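Local coordinates for putative uncharacterized protein (PDB 3RQA) that is of unknown function but carries an atypical PilZ domain of the cyclic di-GMP receptor family and assembles as a tetramer through a parallel coiled-coil helical bundle, at residues 149-153 and 154-158; 118-121 and 122-125; 45-48 and 49-53; 91-95 and 96-100. All blocks are in the same frame, centred on the assembly; numbering follows the deposited sequence.

Contact 1: 149-153 and 154-158; sequences ASDGQ and QHWLW
A149 and W156 form an antiparallel hydrogen-bonded pair in the hairpin of strands 139-150 and 155-161, with A149 N giving to W156 O at 3.0 Å and W156 N to A149 O at 2.6 Å. The next pair, S150 with H155, is non-hydrogen-bonded, and the chain reverses just beyond it. D151 organises the loop. Its CG lies between its own backbone N and carbonyl carbon (chi1 62°), and from there the carboxylate reaches the last loop residue, Q154, and W156 in the second strand. D151 OD2 accepts from Q154 N at 3.0 Å, nearly along its C-O bond. D151 OD2 also accepts from Q153 N at 3.1 Å, from above the carboxylate plane, which makes an Asx turn. The indole N-H of W156 goes to the other oxygen, with W156 NE1 to D151 OD1 at 3.2 Å. The acceptor lies close to the indole plane, yet NE1 stands above the carboxylate, and the two planes are 81° apart. A water donates to D151 OD1 at 2.6 Å and accepts from Q154 NE2 at 2.8 Å. S150 OG accepts from G152 N at 3.0 Å, an ST turn. G152 has backbone angles that suit glycine. W158 touches A149 with its ring edge, while its NE1 bonds D15. One carboxylate thus receives two loop amides, the buried W156 indole and a water, a set of donors that would favour its ionised form.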
loop_
_atom_site.group_PDB
_atom_site.type_symbol
_atom_site.label_atom_id
_atom_site.label_comp_id
_atom_site.label_asym_id
_atom_site.label_seq_id
_atom_site.Cartn_x
_atom_site.Cartn_y
_atom_site.Cartn_z
ATOM N N ALA C 149 32.238 24.307 4.705
ATOM C CA ALA C 149 33.175 25.021 3.859
ATOM C C ALA C 149 32.800 24.921 2.392
ATOM O O ALA C 149 32.006 24.069 1.996
ATOM C CB ALA C 149 34.587 24.491 4.072
ATOM N N SER C 150 33.390 25.799 1.592
ATOM C CA SER C 150 33.129 25.835 0.161
ATOM C C SER C 150 34.384 25.490 -0.630
ATOM O O SER C 150 35.504 25.650 -0.145
ATOM C CB SER C 150 32.624 27.227 -0.232
ATOM O OG SER C 150 32.559 27.373 -1.640
ATOM N N ASP C 151 34.194 24.993 -1.846
ATOM C CA ASP C 151 35.326 24.655 -2.700
ATOM C C ASP C 151 35.315 25.596 -3.897
ATOM O O ASP C 151 36.209 25.555 -4.744
ATOM C CB ASP C 151 35.235 23.207 -3.181
ATOM C CG ASP C 151 33.999 22.951 -4.026
ATOM O OD1 ASP C 151 33.896 21.848 -4.605
ATOM O OD2 ASP C 151 33.132 23.847 -4.108
ATOM N N GLY C 152 34.291 26.443 -3.962
ATOM C CA GLY C 152 34.184 27.392 -5.055
ATOM C C GLY C 152 32.868 27.356 -5.812
ATOM O O GLY C 152 32.455 28.367 -6.381
ATOM N N GLN C 153 32.209 26.201 -5.835
ATOM C CA GLN C 153 30.936 26.081 -6.541
ATOM C C GLN C 153 29.877 25.334 -5.737
ATOM O O GLN C 153 28.714 25.278 -6.143
ATOM C CB GLN C 153 31.142 25.393 -7.894
ATOM C CG GLN C 153 31.664 23.971 -7.803
ATOM C CD GLN C 153 31.986 23.377 -9.166
ATOM O OE1 GLN C 153 32.797 23.920 -9.918
ATOM N NE2 GLN C 153 31.353 22.253 -9.489
ATOM N N GLN C 154 30.276 24.757 -4.604
ATOM C CA GLN C 154 29.347 24.031 -3.739
ATOM C C GLN C 154 29.705 24.196 -2.265
ATOM O O GLN C 154 30.885 24.292 -1.913
ATOM C CB GLN C 154 29.347 22.534 -4.052
ATOM C CG GLN C 154 29.019 22.149 -5.475
ATOM C CD GLN C 154 28.633 20.680 -5.582
ATOM O OE1 GLN C 154 27.516 20.294 -5.234
ATOM N NE2 GLN C 154 29.563 19.853 -6.045
ATOM N N HIS C 155 28.686 24.226 -1.412
ATOM C CA HIS C 155 28.892 24.339 0.033
ATOM C C HIS C 155 28.977 22.908 0.562
ATOM O O HIS C 155 28.059 22.111 0.355
ATOM C CB HIS C 155 27.713 25.047 0.717
ATOM C CG HIS C 155 27.424 26.419 0.191
ATOM N ND1 HIS C 155 26.788 26.640 -1.012
ATOM C CD2 HIS C 155 27.653 27.642 0.723
ATOM C CE1 HIS C 155 26.634 27.939 -1.197
ATOM N NE2 HIS C 155 27.151 28.570 -0.158
ATOM N N TRP C 156 30.071 22.570 1.229
ATOM C CA TRP C 156 30.213 21.218 1.759
ATOM C C TRP C 156 30.023 21.167 3.259
ATOM O O TRP C 156 30.464 22.052 3.992
ATOM C CB TRP C 156 31.572 20.612 1.389
ATOM C CG TRP C 156 31.706 20.345 -0.082
ATOM C CD1 TRP C 156 32.235 21.178 -1.027
ATOM C CD2 TRP C 156 31.273 19.174 -0.778
ATOM N NE1 TRP C 156 32.160 20.597 -2.272
ATOM C CE2 TRP C 156 31.573 19.365 -2.149
ATOM C CE3 TRP C 156 30.660 17.979 -0.379
ATOM C CZ2 TRP C 156 31.280 18.403 -3.124
ATOM C CZ3 TRP C 156 30.370 17.023 -1.344
ATOM C CH2 TRP C 156 30.682 17.242 -2.705
ATOM N N LEU C 157 29.352 20.109 3.694
ATOM C CA LEU C 157 29.056 19.878 5.093
ATOM C C LEU C 157 29.619 18.545 5.541
ATOM O O LEU C 157 29.595 17.569 4.795
ATOM C CB LEU C 157 27.537 19.866 5.311
ATOM C CG LEU C 157 26.776 21.152 5.644
ATOM C CD1 LEU C 157 27.516 22.391 5.162
ATOM C CD2 LEU C 157 25.393 21.055 5.034
ATOM N N TRP C 158 30.140 18.523 6.757
ATOM C CA TRP C 158 30.656 17.312 7.368
ATOM C C TRP C 158 29.694 17.111 8.524
ATOM O O TRP C 158 29.640 17.923 9.447
ATOM C CB TRP C 158 32.083 17.512 7.889
ATOM C CG TRP C 158 33.123 17.459 6.816
ATOM C CD1 TRP C 158 34.019 16.448 6.587
ATOM C CD2 TRP C 158 33.375 18.451 5.815
ATOM N NE1 TRP C 158 34.810 16.753 5.509
ATOM C CE2 TRP C 158 34.438 17.975 5.013
ATOM C CE3 TRP C 158 32.806 19.699 5.517
ATOM C CZ2 TRP C 158 34.947 18.702 3.930
ATOM C CZ3 TRP C 158 33.313 20.425 4.438
ATOM C CH2 TRP C 158 34.373 19.921 3.659
HETATM O O HOH W 1 31.919 21.297 -6.279
#

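Contact 2: 118-121 and 122-125; sequences AHPP and GTTG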
loop_
_atom_site.group_PDB
_atom_site.type_symbol
_atom_site.label_atom_id
_atom_site.label_comp_id
_atom_site.label_asym_id
_atom_site.label_seq_id
_atom_site.Cartn_x
_atom_site.Cartn_y
_atom_site.Cartn_z
ATOM N N ALA C 118 24.967 26.754 3.181
ATOM C CA ALA C 118 25.937 26.396 4.205
ATOM C C ALA C 118 25.234 26.416 5.553
ATOM O O ALA C 118 24.153 26.989 5.693
ATOM C CB ALA C 118 27.100 27.387 4.209
ATOM N N HIS C 119 25.847 25.781 6.544
ATOM C CA HIS C 119 25.292 25.743 7.889
ATOM C C HIS C 119 26.467 25.719 8.841
ATOM O O HIS C 119 27.312 24.835 8.757
ATOM C CB HIS C 119 24.438 24.496 8.084
ATOM C CG HIS C 119 23.054 24.623 7.535
ATOM N ND1 HIS C 119 22.077 25.373 8.154
ATOM C CD2 HIS C 119 22.488 24.112 6.416
ATOM C CE1 HIS C 119 20.967 25.319 7.441
ATOM N NE2 HIS C 119 21.188 24.561 6.382
ATOM N N PRO C 120 26.533 26.684 9.767
ATOM C CA PRO C 120 27.644 26.728 10.713
ATOM C C PRO C 120 27.798 25.467 11.547
ATOM O O PRO C 120 26.811 24.797 11.880
ATOM C CB PRO C 120 27.315 27.950 11.568
ATOM C CG PRO C 120 25.809 27.954 11.576
ATOM C CD PRO C 120 25.497 27.672 10.127
ATOM N N PRO C 121 29.050 25.107 11.870
ATOM C CA PRO C 121 29.268 23.912 12.684
ATOM C C PRO C 121 28.473 24.064 13.974
ATOM O O PRO C 121 28.431 25.144 14.562
ATOM C CB PRO C 121 30.784 23.899 12.902
ATOM C CG PRO C 121 31.228 25.275 12.565
ATOM C CD PRO C 121 30.330 25.684 11.442
ATOM N N GLY C 122 27.814 22.989 14.388
ATOM C CA GLY C 122 27.013 23.047 15.592
ATOM C C GLY C 122 25.543 22.965 15.224
ATOM O O GLY C 122 24.705 22.640 16.059
ATOM N N THR C 123 25.222 23.268 13.971
ATOM C CA THR C 123 23.838 23.185 13.526
ATOM C C THR C 123 23.402 21.732 13.669
ATOM O O THR C 123 24.140 20.810 13.334
ATOM C CB THR C 123 23.681 23.616 12.058
ATOM O OG1 THR C 123 24.234 24.927 11.886
ATOM C CG2 THR C 123 22.213 23.652 11.670
ATOM N N THR C 124 22.204 21.539 14.190
ATOM C CA THR C 124 21.676 20.205 14.393
ATOM C C THR C 124 20.599 19.959 13.365
ATOM O O THR C 124 19.954 20.904 12.900
ATOM C CB THR C 124 21.085 20.059 15.815
ATOM O OG1 THR C 124 22.156 20.051 16.768
ATOM C CG2 THR C 124 20.287 18.768 15.950
ATOM N N GLY C 125 20.410 18.693 13.004
ATOM C CA GLY C 125 19.392 18.356 12.027
ATOM C C GLY C 125 19.380 16.888 11.631
ATOM O O GLY C 125 19.759 16.016 12.402
#
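P120 to T123 make a type II beta turn in the loop that leads from strand 110-115 into strand 124-129. P121 and G122 occupy its two corners. G122 has a positive phi (110°), where a side chain would run into the carbonyl O of P121, so glycine suits the position. The turn is closed by T123 N, which gives to P120 O at 3.0 Å. The same oxygen takes a second bond from the threonine hydroxyl, with T123 OG1 to P120 O at 2.6 Å. The hydroxyl lies in the carbonyl plane, on a lone pair. The amide donor is tilted 20° from that plane. P120 O is therefore gripped twice by one residue.

The torsion of T123 explains the second bond: OG1 sits beside its own backbone N (chi1 -55°), which brings it to the carbonyl already bonded by that N. The hydroxyl also rests against the P120 ring, with T123 OG1 to P120 CG at 3.4 Å. H119 also packs on the threonine. H119 CB lies 3.8 Å from T123 OG1, and H119 ND1 lies 3.9 Å from T123 CG2. The two side chains cross at about a right angle, and the methyl meets the imidazole obliquely. P121 is exposed at the surface.

H119 and T123 both lean on V35, just after strand 24-34. The backbones of G122 and T123 bond V145, which fastens the turn to strand 139-150, the neighbour of strand 124-129 in the barrel.

Contact 3: 45-48 and 49-53; sequences AETL and LRSLG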
loop_
_atom_site.group_PDB
_atom_site.type_symbol
_atom_site.label_atom_id
_atom_site.label_comp_id
_atom_site.label_asym_id
_atom_site.label_seq_id
_atom_site.Cartn_x
_atom_site.Cartn_y
_atom_site.Cartn_z
ATOM N N ALA C 45 15.062 3.014 11.148
ATOM C CA ALA C 45 16.248 3.065 10.302
ATOM C C ALA C 45 16.855 1.659 10.230
ATOM O O ALA C 45 17.117 1.150 9.140
ATOM C CB ALA C 45 17.263 4.060 10.870
ATOM N N GLU C 46 17.055 1.026 11.382
ATOM C CA GLU C 46 17.626 -0.324 11.411
ATOM C C GLU C 46 16.788 -1.306 10.583
ATOM O O GLU C 46 17.326 -2.086 9.803
ATOM C CB GLU C 46 17.744 -0.848 12.857
ATOM C CG GLU C 46 18.132 -2.335 12.948
ATOM C CD GLU C 46 18.364 -2.829 14.373
ATOM O OE1 GLU C 46 17.895 -2.178 15.323
ATOM O OE2 GLU C 46 19.007 -3.888 14.540
ATOM N N THR C 47 15.474 -1.254 10.754
ATOM C CA THR C 47 14.583 -2.153 10.028
ATOM C C THR C 47 14.693 -1.926 8.532
ATOM O O THR C 47 14.727 -2.872 7.764
ATOM C CB THR C 47 13.117 -1.983 10.480
ATOM O OG1 THR C 47 13.005 -2.364 11.860
ATOM C CG2 THR C 47 12.187 -2.867 9.640
ATOM N N LEU C 48 14.756 -0.668 8.126
ATOM C CA LEU C 48 14.892 -0.338 6.725
ATOM C C LEU C 48 16.163 -0.969 6.132
ATOM O O LEU C 48 16.118 -1.615 5.086
ATOM C CB LEU C 48 14.955 1.191 6.546
ATOM C CG LEU C 48 15.498 1.671 5.191
ATOM C CD1 LEU C 48 14.667 1.071 4.065
ATOM C CD2 LEU C 48 15.491 3.205 5.129
ATOM N N LEU C 49 17.293 -0.756 6.803
ATOM C CA LEU C 49 18.582 -1.268 6.345
ATOM C C LEU C 49 18.651 -2.796 6.296
ATOM O O LEU C 49 19.071 -3.379 5.292
ATOM C CB LEU C 49 19.705 -0.705 7.237
ATOM C CG LEU C 49 20.455 0.552 6.766
ATOM C CD1 LEU C 49 19.513 1.529 6.134
ATOM C CD2 LEU C 49 21.178 1.185 7.946
ATOM N N ARG C 50 18.234 -3.445 7.376
ATOM C CA ARG C 50 18.278 -4.897 7.428
ATOM C C ARG C 50 17.332 -5.536 6.416
ATOM O O ARG C 50 17.727 -6.424 5.672
ATOM C CB ARG C 50 17.940 -5.395 8.830
ATOM C CG ARG C 50 19.000 -5.079 9.880
ATOM C CD ARG C 50 18.703 -5.806 11.193
ATOM N NE ARG C 50 19.647 -5.431 12.242
ATOM C CZ ARG C 50 20.955 -5.686 12.220
ATOM N NH1 ARG C 50 21.722 -5.289 13.226
ATOM N NH2 ARG C 50 21.498 -6.346 11.209
ATOM N N SER C 51 16.085 -5.077 6.389
ATOM C CA SER C 51 15.102 -5.626 5.464
ATOM C C SER C 51 15.593 -5.453 4.042
ATOM O O SER C 51 15.479 -6.355 3.214
ATOM C CB SER C 51 13.759 -4.916 5.643
ATOM O OG SER C 51 13.308 -5.034 6.982
ATOM N N LEU C 52 16.162 -4.284 3.779
ATOM C CA LEU C 52 16.693 -3.948 2.464
ATOM C C LEU C 52 17.782 -4.957 2.073
ATOM O O LEU C 52 17.855 -5.401 0.927
ATOM C CB LEU C 52 17.261 -2.524 2.507
ATOM C CG LEU C 52 17.367 -1.683 1.235
ATOM C CD1 LEU C 52 16.006 -1.621 0.529
ATOM C CD2 LEU C 52 17.856 -0.281 1.605
ATOM N N GLY C 53 18.612 -5.331 3.037
ATOM C CA GLY C 53 19.680 -6.275 2.758
ATOM C C GLY C 53 19.161 -7.667 2.435
ATOM O O GLY C 53 19.637 -8.333 1.508
#
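E46 and R50 meet one helical turn apart because of their torsions: E46 CG is anti to the backbone N (chi1 171°), and R50 CG lies beside its own N (chi1 -69°). E46 runs extended from there, R50 is extended as far as NE, and the two chains cross obliquely. E46 OE2 uses its anti lone pair to form a salt bridge with R50 NE at 2.8 Å. It lies in the guanidinium plane, at the edge, although the carboxylate itself is turned 55° against that plane. R50 NH1 adds a weak bond to E46 OE2 at 3.3 Å. R50 NH1 also makes a salt bridge to D170 of helix 165-185, so the arginine joins two helices. S51 OG bonds T47 O at 2.7 Å. S51 N reaches T47 O too, at 2.9 Å, from the opposite face of the carbonyl plane. Elsewhere on the helix L48 CD1 lies 4.2 Å from L52 CD2, and L48 CG lies 4.1 Å from L49 CD1. L48 and S51 also pack on L83 of a second subunit. L49 packs on strand 139-150, and L52 on the loop around W134. This is a helix packed on several sides, with an i to i+4 salt bridge, an i to i+4 leucine pair (L48 and L52), and a serine hydroxyl bonded to the carbonyl four residues back.

Contact 4: 91-95 and 96-100; sequences LVRQS and DTRLA
D96 touches V92 through both its backbone and its carboxylate. D96 N gives to V92 O at 3.0 Å, an i to i+4 bond of helical kind. The CG of D96 lies beside its own backbone N (chi1 -77°), and this places the carboxylate against the valine methyl, with D96 OD1 to V92 CG1 at 3.4 Å. The two side chains cross obliquely. D96 OD1 also makes a salt bridge to R90 of a second subunit, so D96 works across the subunit boundary as well as within its own chain.

S95 lies beside D96, with S95 OG 3.7 Å from D96 OD2.

The contact lies where helix 73-95 gives way to the loop before strand 101-107. This helix belongs to the parallel four-helix bundle of the tetramer, and L91 packs on L91 of each of the other three subunits.

R93 presents its carbonyl to R98. The R98 chain bends at chi2 (94°) and comes back to the helix with the edge of its guanidinium. R98 NH2 lies 2.8 Å and R98 NH1 2.9 Å from R93 O, two weak bonds that fork on one oxygen. R98 NH2 also lies 3.6 Å from R93 CB. A positive group here would suit the partial negative charge expected at the C-terminal end of a helix. The R93 side chain extends elsewhere and gives its NH1 to D133 O. R93 NH2 and R98 NH2, which carry like charges, stay 5.7 Å apart.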
loop_
_atom_site.group_PDB
_atom_site.type_symbol
_atom_site.label_atom_id
_atom_site.label_comp_id
_atom_site.label_asym_id
_atom_site.label_seq_id
_atom_site.Cartn_x
_atom_site.Cartn_y
_atom_site.Cartn_z
ATOM N N LEU C 91 3.518 4.156 -5.640
ATOM C CA LEU C 91 2.645 5.150 -5.021
ATOM C C LEU C 91 3.482 6.290 -4.440
ATOM O O LEU C 91 3.222 7.459 -4.697
ATOM C CB LEU C 91 1.824 4.519 -3.893
ATOM C CG LEU C 91 0.361 4.950 -3.713
ATOM C CD1 LEU C 91 -0.013 4.775 -2.242
ATOM C CD2 LEU C 91 0.143 6.398 -4.155
ATOM N N VAL C 92 4.483 5.926 -3.651
ATOM C CA VAL C 92 5.359 6.892 -3.016
ATOM C C VAL C 92 6.041 7.835 -4.005
ATOM O O VAL C 92 6.111 9.040 -3.762
ATOM C CB VAL C 92 6.424 6.178 -2.172
ATOM C CG1 VAL C 92 7.482 7.157 -1.713
ATOM C CG2 VAL C 92 5.762 5.518 -0.975
ATOM N N ARG C 93 6.537 7.298 -5.118
ATOM C CA ARG C 93 7.203 8.143 -6.098
ATOM C C ARG C 93 6.240 9.195 -6.640
ATOM O O ARG C 93 6.662 10.258 -7.065
ATOM C CB ARG C 93 7.772 7.303 -7.248
ATOM C CG ARG C 93 8.965 6.446 -6.865
ATOM C CD ARG C 93 9.370 5.532 -8.017
ATOM N NE ARG C 93 10.267 4.464 -7.588
ATOM C CZ ARG C 93 11.532 4.649 -7.224
ATOM N NH1 ARG C 93 12.276 3.612 -6.844
ATOM N NH2 ARG C 93 12.059 5.866 -7.246
ATOM N N GLN C 94 4.947 8.896 -6.607
ATOM C CA GLN C 94 3.933 9.829 -7.086
ATOM C C GLN C 94 3.888 11.141 -6.295
ATOM O O GLN C 94 3.769 12.220 -6.875
ATOM C CB GLN C 94 2.548 9.182 -7.034
ATOM C CG GLN C 94 2.053 8.621 -8.353
ATOM C CD GLN C 94 0.720 7.898 -8.217
ATOM O OE1 GLN C 94 -0.171 8.342 -7.489
ATOM N NE2 GLN C 94 0.572 6.788 -8.933
ATOM N N SER C 95 3.998 11.049 -4.976
ATOM C CA SER C 95 3.912 12.240 -4.143
ATOM C C SER C 95 5.211 12.797 -3.575
ATOM O O SER C 95 5.466 13.995 -3.673
ATOM C CB SER C 95 2.951 11.976 -2.989
ATOM O OG SER C 95 3.399 10.869 -2.228
ATOM N N ASP C 96 6.028 11.940 -2.974
ATOM C CA ASP C 96 7.268 12.395 -2.362
ATOM C C ASP C 96 8.219 13.169 -3.262
ATOM O O ASP C 96 8.340 12.891 -4.453
ATOM C CB ASP C 96 8.017 11.219 -1.731
ATOM C CG ASP C 96 7.415 10.782 -0.407
ATOM O OD1 ASP C 96 8.034 9.932 0.257
ATOM O OD2 ASP C 96 6.331 11.283 -0.024
ATOM N N THR C 97 8.882 14.158 -2.665
ATOM C CA THR C 97 9.860 14.982 -3.362
ATOM C C THR C 97 11.176 14.233 -3.221
ATOM O O THR C 97 11.591 13.916 -2.107
ATOM C CB THR C 97 10.008 16.369 -2.700
ATOM O OG1 THR C 97 8.730 17.011 -2.634
ATOM C CG2 THR C 97 10.966 17.242 -3.503
ATOM N N ARG C 98 11.826 13.945 -4.340
ATOM C CA ARG C 98 13.082 13.215 -4.300
ATOM C C ARG C 98 14.252 14.103 -3.890
ATOM O O ARG C 98 14.248 15.312 -4.115
ATOM C CB ARG C 98 13.404 12.603 -5.667
ATOM C CG ARG C 98 12.290 11.810 -6.319
ATOM C CD ARG C 98 11.482 12.682 -7.273
ATOM N NE ARG C 98 10.653 11.887 -8.177
ATOM C CZ ARG C 98 9.656 11.099 -7.783
ATOM N NH1 ARG C 98 9.355 10.998 -6.494
ATOM N NH2 ARG C 98 8.972 10.400 -8.679
ATOM N N LEU C 99 15.262 13.485 -3.288
ATOM C CA LEU C 99 16.454 14.207 -2.878
ATOM C C LEU C 99 17.288 14.374 -4.140
ATOM O O LEU C 99 17.111 13.637 -5.104
ATOM C CB LEU C 99 17.238 13.393 -1.850
ATOM C CG LEU C 99 16.532 13.095 -0.527
ATOM C CD1 LEU C 99 17.192 11.897 0.142
ATOM C CD2 LEU C 99 16.575 14.328 0.370
ATOM N N ALA C 100 18.192 15.340 -4.140
ATOM C CA ALA C 100 19.041 15.544 -5.302
ATOM C C ALA C 100 20.210 14.571 -5.259
ATOM O O ALA C 100 20.722 14.253 -4.194
ATOM C CB ALA C 100 19.561 16.973 -5.326
#

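Along the chain the order is contact 3, contact 4, contact 2, contact 1. Contacts 1 and 2 are neighbours on one six-stranded antiparallel barrel, where strands 124-129 and 139-150 lie side by side. Their centres are about 13 Å apart, and they touch where H155 packs on A118. Contacts 3 and 4 belong to successive helices, 42-55 and 73-95, with centres about 19 Å apart and no touch. Both meet the second subunit. Contact 3 is about 31 Å from contact 1, centre to centre, on the opposite side of the chain's centre. The barrel turns thus lie apart from the helical region that takes part in tetramer assembly.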